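Local coordinates for putative uncharacterized protein (PDB 4GNX) that binds single-stranded DNA as part of replication protein A, probably using OB-fold domains to hold the strand, at residues 24-29 / 40-45; 50-55 / 91-96. All blocks are in the same frame, centred on the assembly; numbering follows the deposited sequence.

Overall arrangement
From the N terminus, strand 17-30 runs out to R29, whose side chain meets the DNA, a loop turns the chain back, and strand 39-46 returns antiparallel to it; contact 1 closes that hairpin. A tighter turn then leads into strand 51-57, which lies on the other side of strand 39-46. Contact 2 opens here and closes a longer excursion through helix 59-64 and strands 73-77 and 80-83, ending at residues 91-96. The two contacts follow one another in series, neither nested nor crossed. They meet at the shared 39-46/51-57 seam, where L45 N lies 2.8 Å from I52 O. Together they tie the first three strands of the N-terminal OB domain to the strand 95-99.

Contact 1 (24-29 / 40-45); sequences SKSDIR and LFSVNL. With nucleotides of chain G.
R29 carries the hairpin's contact with the DNA. Its CG is anti to the backbone N (chi1 -165°) and the chain runs extended to NE, and a turn at chi4 (82°) lays one face of the guanidinium against the base of DT4 of chain G, whose C6 sits 3.5 Å above its centre. R29 NH2 then bonds to O5' of DT4 at 2.8 Å and, weakly, to OP1 of the same nucleotide, which together with the face contact may help to hold the rotation of the group. Beside it and on the same face of the sheet, L40 sends CD2 to 3.8 Å from O4' of DT3 of chain G. Antiparallel backbone bonds in both directions between R29 and L40 hold the two side by side.

Further along, the pairing slips by one residue, and S26 bridges the slip. Its OG accepts from S42 N at 2.7 Å and donates to D27 O at 2.6 Å, while S26 N bonds to S42 O almost along the C=O axis. On the other face of the sheet K25 and V43 cross obliquely, K25 CG 3.9 Å from V43 CG2, and K25 CG also comes up to the edge of the F41 ring.

K25 NZ continues to the carbonyls of Y65 and L68, and F41 meets Y65 edge-to-face and touches V61 of helix 59-64. Strand 39-46 is flanked on its far side by strand 51-57.

Contact 2 (50-55 / 91-96); sequences GEIKAT and LQNEYE
N93 is the pivot of the close-packed part. With CG anti to the backbone N (chi1 -157°), its amide bridges two backbones: ND2 donates to E51 O at 3.1 Å, nearly in the amide plane, while OD1 accepts from Y95 N at 2.8 Å from above the carbonyl plane. The second bond makes an Asx turn, so the turn that leads into strand 95-99 is tied to the backbone of E51 on the neighbouring strand. I52 fills in next to it, its CD1 lying 3.6 Å from N93 ND2 and close to Y95 O and E96 CA. From the loop, L91 reaches in with CD1 resting on the backbone at the I52-K53 junction, 3.5 Å from K53 N.

K53 and E96 lie side by side and point the same way, with K53 CD 3.7 Å from E96 OE2. Their charges stay apart, K53 NZ being 5.1 Å from E96 OE2: the amine instead bonds to F88 O, and E96 OE1 takes the amide N of K85.

The outer side is looser. E51 is solvent-exposed and crosses L91 at about a right angle, E51 OE2 lying 3.9 Å from L91 CD2, and the Y95 ring turns away from strand 51-57 toward P11.

Strand 51-57 runs parallel to strand 95-99, the one parallel pairing of the classic OB barrel, between its third and fifth strands. K53 also packs on a thymine base of the bound DNA, placing this junction beside the binding groove.

Contact 1 (24-29 / 40-45)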
# COMPACT_ATOMS: atom_id res chain seq x y z
N SER C 24 10.31 17.34 -18.12
CA SER C 24 9.53 16.28 -18.77
C SER C 24 8.19 16.78 -19.26
O SER C 24 7.65 17.76 -18.75
CB SER C 24 9.28 15.13 -17.82
OG SER C 24 8.28 15.50 -16.89
N LYS C 25 7.64 16.06 -20.21
CA LYS C 25 6.44 16.47 -20.91
C LYS C 25 5.57 15.25 -21.14
O LYS C 25 6.05 14.20 -21.54
CB LYS C 25 6.83 17.13 -22.24
CG LYS C 25 5.66 17.57 -23.13
CD LYS C 25 6.07 18.65 -24.14
CE LYS C 25 6.32 18.10 -25.54
NZ LYS C 25 6.06 19.08 -26.63
N SER C 26 4.29 15.38 -20.88
CA SER C 26 3.38 14.26 -21.05
C SER C 26 3.05 14.14 -22.52
O SER C 26 3.26 15.07 -23.29
CB SER C 26 2.10 14.54 -20.30
OG SER C 26 1.36 15.52 -21.00
N ASP C 27 2.52 12.98 -22.92
CA ASP C 27 1.78 12.89 -24.17
C ASP C 27 0.50 13.73 -24.08
O ASP C 27 0.18 14.31 -23.03
CB ASP C 27 1.45 11.44 -24.50
CG ASP C 27 2.68 10.64 -24.89
OD1 ASP C 27 3.76 11.26 -24.98
OD2 ASP C 27 2.58 9.40 -25.12
N ILE C 28 -0.22 13.80 -25.18
CA ILE C 28 -1.51 14.47 -25.17
C ILE C 28 -2.57 13.46 -24.74
O ILE C 28 -2.72 12.40 -25.34
CB ILE C 28 -1.80 15.12 -26.52
CG1 ILE C 28 -0.85 16.30 -26.72
CG2 ILE C 28 -3.25 15.58 -26.59
CD1 ILE C 28 -0.74 16.79 -28.15
N ARG C 29 -3.28 13.79 -23.68
CA ARG C 29 -4.28 12.90 -23.14
C ARG C 29 -5.68 13.31 -23.62
O ARG C 29 -6.02 14.49 -23.58
CB ARG C 29 -4.17 12.88 -21.61
CG ARG C 29 -4.92 11.74 -20.95
CD ARG C 29 -4.50 11.49 -19.50
NE ARG C 29 -5.37 10.50 -18.88
CZ ARG C 29 -5.23 9.18 -19.00
NH1 ARG C 29 -4.24 8.67 -19.72
NH2 ARG C 29 -6.08 8.35 -18.41
N LEU C 40 -5.63 17.37 -22.94
CA LEU C 40 -4.69 18.06 -22.08
C LEU C 40 -3.29 17.50 -22.17
O LEU C 40 -3.06 16.43 -22.74
CB LEU C 40 -5.16 17.97 -20.63
CG LEU C 40 -5.05 16.62 -19.94
CD1 LEU C 40 -3.69 16.41 -19.30
CD2 LEU C 40 -6.14 16.52 -18.88
N PHE C 41 -2.35 18.22 -21.61
CA PHE C 41 -1.00 17.72 -21.50
C PHE C 41 -0.38 18.44 -20.33
O PHE C 41 -0.94 19.40 -19.80
CB PHE C 41 -0.20 18.00 -22.78
CG PHE C 41 0.43 19.35 -22.80
CD1 PHE C 41 1.80 19.50 -22.64
CD2 PHE C 41 -0.35 20.50 -22.95
CE1 PHE C 41 2.39 20.76 -22.65
CE2 PHE C 41 0.24 21.76 -22.97
CZ PHE C 41 1.61 21.89 -22.81
N SER C 42 0.79 17.99 -19.94
CA SER C 42 1.47 18.64 -18.86
C SER C 42 2.96 18.56 -19.01
O SER C 42 3.50 17.71 -19.70
CB SER C 42 1.06 18.04 -17.53
OG SER C 42 1.56 16.72 -17.42
N VAL C 43 3.61 19.45 -18.30
CA VAL C 43 5.03 19.61 -18.37
C VAL C 43 5.52 19.79 -16.94
O VAL C 43 4.81 20.35 -16.09
CB VAL C 43 5.31 20.87 -19.20
CG1 VAL C 43 6.26 21.83 -18.49
CG2 VAL C 43 5.79 20.50 -20.59
N ASN C 44 6.72 19.29 -16.66
CA ASN C 44 7.34 19.57 -15.38
C ASN C 44 8.42 20.61 -15.59
O ASN C 44 9.09 20.62 -16.63
CB ASN C 44 7.87 18.30 -14.71
CG ASN C 44 6.77 17.48 -14.02
OD1 ASN C 44 5.59 17.78 -14.13
ND2 ASN C 44 7.18 16.43 -13.31
N LEU C 45 8.58 21.49 -14.60
CA LEU C 45 9.48 22.64 -14.71
C LEU C 45 10.41 22.75 -13.51
O LEU C 45 10.01 22.48 -12.37
CB LEU C 45 8.68 23.93 -14.83
CG LEU C 45 7.70 24.00 -15.98
CD1 LEU C 45 6.74 25.14 -15.74
CD2 LEU C 45 8.47 24.22 -17.27
P DT G 4 -8.80 9.16 -16.80
OP1 DT G 4 -8.78 8.25 -17.98
OP2 DT G 4 -9.86 9.01 -15.78
O5' DT G 4 -7.36 9.12 -16.10
C5' DT G 4 -7.17 8.61 -14.76
C4' DT G 4 -6.17 7.48 -14.77
O4' DT G 4 -5.28 7.63 -15.91
C3' DT G 4 -5.26 7.39 -13.54
O3' DT G 4 -5.08 6.01 -13.15
C2' DT G 4 -3.94 7.94 -14.04
C1' DT G 4 -3.96 7.41 -15.46
N1 DT G 4 -3.02 8.06 -16.41
C2 DT G 4 -2.28 7.24 -17.23
O2 DT G 4 -2.37 6.02 -17.23
N3 DT G 4 -1.42 7.91 -18.07
C4 DT G 4 -1.23 9.28 -18.15
O4 DT G 4 -0.41 9.73 -18.96
C5 DT G 4 -2.04 10.07 -17.25
C7 DT G 4 -1.89 11.56 -17.27
C6 DT G 4 -2.88 9.43 -16.43
P DT G 3 -11.70 15.13 -15.19
OP1 DT G 3 -12.88 14.32 -15.60
OP2 DT G 3 -11.37 15.29 -13.76
O5' DT G 3 -10.44 14.53 -15.95
C5' DT G 3 -10.61 13.86 -17.21
C4' DT G 3 -9.41 13.00 -17.50
O4' DT G 3 -8.21 13.78 -17.31
C3' DT G 3 -9.27 11.77 -16.59
O3' DT G 3 -8.92 10.65 -17.40
C2' DT G 3 -8.14 12.16 -15.65
C1' DT G 3 -7.29 13.04 -16.54
N1 DT G 3 -6.41 13.99 -15.84
C2 DT G 3 -5.06 13.71 -15.80
O2 DT G 3 -4.57 12.71 -16.30
N3 DT G 3 -4.30 14.65 -15.15
C4 DT G 3 -4.75 15.82 -14.54
O4 DT G 3 -3.94 16.57 -14.00
C5 DT G 3 -6.17 16.05 -14.63
C7 DT G 3 -6.75 17.28 -14.01
C6 DT G 3 -6.92 15.14 -15.26

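Contact 2 (50-55 / 91-96)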
# COMPACT_ATOMS: atom_id res chain seq x y z
N GLY C 50 13.26 25.31 -7.21
CA GLY C 50 12.53 24.06 -7.16
C GLY C 50 11.77 23.69 -8.41
O GLY C 50 12.06 24.19 -9.50
N GLU C 51 10.80 22.81 -8.23
CA GLU C 51 10.06 22.24 -9.35
C GLU C 51 8.57 22.59 -9.29
O GLU C 51 8.01 22.82 -8.22
CB GLU C 51 10.25 20.73 -9.39
CG GLU C 51 11.67 20.30 -9.73
CD GLU C 51 11.91 18.80 -9.59
OE1 GLU C 51 12.21 18.34 -8.45
OE2 GLU C 51 11.83 18.07 -10.62
N ILE C 52 7.93 22.64 -10.46
CA ILE C 52 6.48 22.79 -10.50
C ILE C 52 5.92 22.14 -11.75
O ILE C 52 6.58 22.13 -12.80
CB ILE C 52 6.03 24.27 -10.38
CG1 ILE C 52 4.51 24.35 -10.22
CG2 ILE C 52 6.48 25.09 -11.58
CD1 ILE C 52 4.01 25.46 -9.32
N LYS C 53 4.70 21.62 -11.61
CA LYS C 53 3.93 21.11 -12.72
C LYS C 53 3.06 22.18 -13.37
O LYS C 53 2.38 22.96 -12.69
CB LYS C 53 3.02 19.99 -12.24
CG LYS C 53 2.35 19.25 -13.36
CD LYS C 53 1.43 18.16 -12.84
CE LYS C 53 0.68 17.53 -14.00
NZ LYS C 53 0.06 16.23 -13.64
N ALA C 54 3.06 22.19 -14.70
CA ALA C 54 2.13 23.01 -15.44
C ALA C 54 1.32 22.17 -16.43
O ALA C 54 1.83 21.22 -17.02
CB ALA C 54 2.90 24.08 -16.16
N THR C 55 0.05 22.52 -16.60
CA THR C 55 -0.85 21.76 -17.45
C THR C 55 -1.62 22.67 -18.40
O THR C 55 -2.05 23.78 -18.02
CB THR C 55 -1.90 20.99 -16.61
OG1 THR C 55 -1.24 20.10 -15.71
CG2 THR C 55 -2.84 20.20 -17.50
N LEU C 91 5.81 15.21 -8.04
CA LEU C 91 6.30 16.35 -7.26
C LEU C 91 5.61 16.55 -5.90
O LEU C 91 4.46 16.16 -5.72
CB LEU C 91 6.16 17.63 -8.10
CG LEU C 91 6.78 17.64 -9.51
CD1 LEU C 91 6.62 18.99 -10.22
CD2 LEU C 91 8.25 17.22 -9.48
N GLN C 92 6.31 17.16 -4.95
CA GLN C 92 5.72 17.44 -3.62
C GLN C 92 5.02 18.80 -3.52
O GLN C 92 4.36 19.08 -2.53
CB GLN C 92 6.78 17.38 -2.50
CG GLN C 92 7.49 16.05 -2.34
CD GLN C 92 6.62 15.02 -1.68
OE1 GLN C 92 5.52 14.70 -2.17
NE2 GLN C 92 7.10 14.46 -0.57
N ASN C 93 5.16 19.65 -4.53
CA ASN C 93 4.65 21.01 -4.48
C ASN C 93 3.18 21.09 -4.14
O ASN C 93 2.34 20.40 -4.70
CB ASN C 93 4.92 21.73 -5.79
CG ASN C 93 4.93 23.24 -5.64
OD1 ASN C 93 4.26 23.83 -4.77
ND2 ASN C 93 5.68 23.90 -6.53
N GLU C 94 2.89 21.96 -3.18
CA GLU C 94 1.54 22.38 -2.82
C GLU C 94 0.76 23.00 -4.00
O GLU C 94 -0.45 22.82 -4.11
CB GLU C 94 1.70 23.42 -1.71
CG GLU C 94 0.44 23.88 -1.02
CD GLU C 94 0.65 25.16 -0.24
OE1 GLU C 94 -0.15 25.43 0.68
OE2 GLU C 94 1.62 25.91 -0.56
N TYR C 95 1.45 23.73 -4.87
CA TYR C 95 0.78 24.32 -6.03
C TYR C 95 1.15 23.68 -7.37
O TYR C 95 2.13 22.92 -7.46
CB TYR C 95 1.02 25.83 -6.07
CG TYR C 95 0.59 26.56 -4.80
CD1 TYR C 95 -0.70 26.43 -4.32
CD2 TYR C 95 1.48 27.40 -4.11
CE1 TYR C 95 -1.10 27.08 -3.17
CE2 TYR C 95 1.09 28.06 -2.97
CZ TYR C 95 -0.20 27.90 -2.50
OH TYR C 95 -0.60 28.56 -1.36
N GLU C 96 0.33 23.95 -8.39
CA GLU C 96 0.71 23.77 -9.80
C GLU C 96 0.19 24.89 -10.70
O GLU C 96 -0.58 25.76 -10.24
CB GLU C 96 0.38 22.36 -10.34
CG GLU C 96 -1.01 21.82 -10.07
CD GLU C 96 -1.09 20.29 -10.14
OE1 GLU C 96 -2.17 19.77 -10.51
OE2 GLU C 96 -0.10 19.58 -9.79